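Ricin B lectin (Clostridium thermocellum, PDB 3VSF) is an exo-beta-1,3-galactanase that probably hydrolyses galactan through its family 43 glycoside hydrolase domain and carries a galactose-binding, ricin-type beta-trefoil module. Local coordinates at residues A[402-405]-A[409-412]. Sequence-based numbering, arbitrary orientation.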
loop_
_atom_site.group_PDB
_atom_site.type_symbol
_atom_site.label_atom_id
_atom_site.label_comp_id
_atom_site.label_asym_id
_atom_site.label_seq_id
_atom_site.Cartn_x
_atom_site.Cartn_y
_atom_site.Cartn_z
ATOM N N LEU A 402 -5.301 -16.020 -16.214
ATOM C CA LEU A 402 -5.946 -14.965 -16.986
ATOM C C LEU A 402 -6.992 -14.235 -16.145
ATOM O O LEU A 402 -8.068 -14.769 -15.877
ATOM C CB LEU A 402 -6.581 -15.530 -18.257
ATOM C CG LEU A 402 -5.625 -16.085 -19.314
ATOM C CD1 LEU A 402 -6.404 -16.591 -20.519
ATOM C CD2 LEU A 402 -4.608 -15.033 -19.734
ATOM N N VAL A 403 -6.667 -13.012 -15.735
ATOM C CA VAL A 403 -7.545 -12.233 -14.870
ATOM C C VAL A 403 -8.251 -11.112 -15.628
ATOM O O VAL A 403 -7.621 -10.139 -16.041
ATOM C CB VAL A 403 -6.765 -11.620 -13.692
ATOM C CG1 VAL A 403 -7.702 -10.830 -12.791
ATOM C CG2 VAL A 403 -6.048 -12.706 -12.906
ATOM N N ASP A 404 -9.561 -11.254 -15.802
ATOM C CA ASP A 404 -10.363 -10.245 -16.488
ATOM C C ASP A 404 -10.275 -8.908 -15.752
ATOM O O ASP A 404 -10.337 -8.864 -14.524
ATOM C CB ASP A 404 -11.819 -10.708 -16.589
ATOM C CG ASP A 404 -12.619 -9.908 -17.601
ATOM O OD1 ASP A 404 -13.284 -10.531 -18.456
ATOM O OD2 ASP A 404 -12.589 -8.661 -17.540
ATOM N N VAL A 405 -10.128 -7.823 -16.505
ATOM C CA VAL A 405 -9.942 -6.503 -15.910
ATOM C C VAL A 405 -10.834 -5.437 -16.542
ATOM O O VAL A 405 -10.516 -4.249 -16.505
ATOM C CB VAL A 405 -8.476 -6.043 -16.018
ATOM C CG1 VAL A 405 -7.567 -6.990 -15.252
ATOM C CG2 VAL A 405 -8.055 -5.950 -17.477
ATOM N N TYR A 409 -10.143 -6.803 -22.378
ATOM C CA TYR A 409 -8.751 -6.994 -21.986
ATOM C C TYR A 409 -8.611 -7.857 -20.734
ATOM O O TYR A 409 -9.563 -8.022 -19.973
ATOM C CB TYR A 409 -8.065 -5.641 -21.789
ATOM C CG TYR A 409 -8.164 -4.743 -23.002
ATOM C CD1 TYR A 409 -7.217 -4.803 -24.016
ATOM C CD2 TYR A 409 -9.213 -3.842 -23.138
ATOM C CE1 TYR A 409 -7.307 -3.988 -25.129
ATOM C CE2 TYR A 409 -9.311 -3.022 -24.249
ATOM C CZ TYR A 409 -8.356 -3.100 -25.241
ATOM O OH TYR A 409 -8.449 -2.286 -26.347
ATOM N N LYS A 410 -7.417 -8.405 -20.533
ATOM C CA LYS A 410 -7.159 -9.311 -19.420
ATOM C C LYS A 410 -5.715 -9.209 -18.939
ATOM O O LYS A 410 -4.857 -8.663 -19.629
ATOM C CB LYS A 410 -7.459 -10.754 -19.829
ATOM C CG LYS A 410 -8.923 -11.034 -20.127
ATOM C CD LYS A 410 -9.103 -12.397 -20.775
ATOM C CE LYS A 410 -10.574 -12.738 -20.943
ATOM N NZ LYS A 410 -11.266 -12.853 -19.629
ATOM N N LYS A 411 -5.459 -9.743 -17.750
ATOM C CA LYS A 411 -4.111 -9.785 -17.197
ATOM C C LYS A 411 -3.507 -11.172 -17.365
ATOM O O LYS A 411 -4.084 -12.165 -16.923
ATOM C CB LYS A 411 -4.123 -9.413 -15.715
ATOM C CG LYS A 411 -3.798 -7.959 -15.420
ATOM C CD LYS A 411 -3.784 -7.705 -13.919
ATOM C CE LYS A 411 -2.834 -8.658 -13.209
ATOM N NZ LYS A 411 -2.882 -8.502 -11.729
ATOM N N ILE A 412 -2.345 -11.238 -18.003
ATOM C CA ILE A 412 -1.626 -12.496 -18.134
ATOM C C ILE A 412 -0.596 -12.609 -17.017
ATOM O O ILE A 412 0.462 -11.982 -17.072
ATOM C CB ILE A 412 -0.929 -12.612 -19.501
ATOM C CG1 ILE A 412 -1.936 -12.394 -20.631
ATOM C CG2 ILE A 412 -0.251 -13.968 -19.641
ATOM C CD1 ILE A 412 -1.340 -12.518 -22.016
#
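Val403 and Lys411 form the closely packed centre of this contact, an antiparallel hydrogen-bonded pair joined by two backbone bonds. Val403 N donates to Lys411 O at 3.0 Å. The return bond, Lys411 N to Val403 O, measures 2.8 Å. On the face shared by this pair, the CB atoms of Val403 and Lys411 lie 4.0 Å apart. Val405 extends the apolar cover there, its CG1 resting 3.9 Å from Lys411 CG where the two side chains cross at about a right angle. A bend in the aliphatic chain of Lys411 (chi3 55°) carries its amine away from strand 402-404 to a salt bridge with Glu355 and a hydrogen bond with Ser439. Leu402 and Ile412 occupy the other face, side by side and pointing the same way, with Leu402 CD2 3.9 Å from Ile412 CG1; both also pack on Phe449 of strand 447-453. Further along this face, toward the turn, the contact becomes looser and more polar. The Lys410 chain runs extended until a bend at chi4 (-64°) brings NZ to Asp404 OD1, a salt bridge of 3.3 Å whose hydrogen bond is weak. The other carboxylate oxygen, OD2, accepts a hydrogen bond from Gly406 N, tying the exposed Asp404 into the start of the turn. Strand 409-414 continues the sheet inward, with Lys410 backbone-bonded to Trp447, whereas strand 400-404 is outermost. The arrangement is a beta hairpin of the ricin-type beta-trefoil, the carbohydrate-binding module whose galactose-binding residues include Asp422 and Asn440.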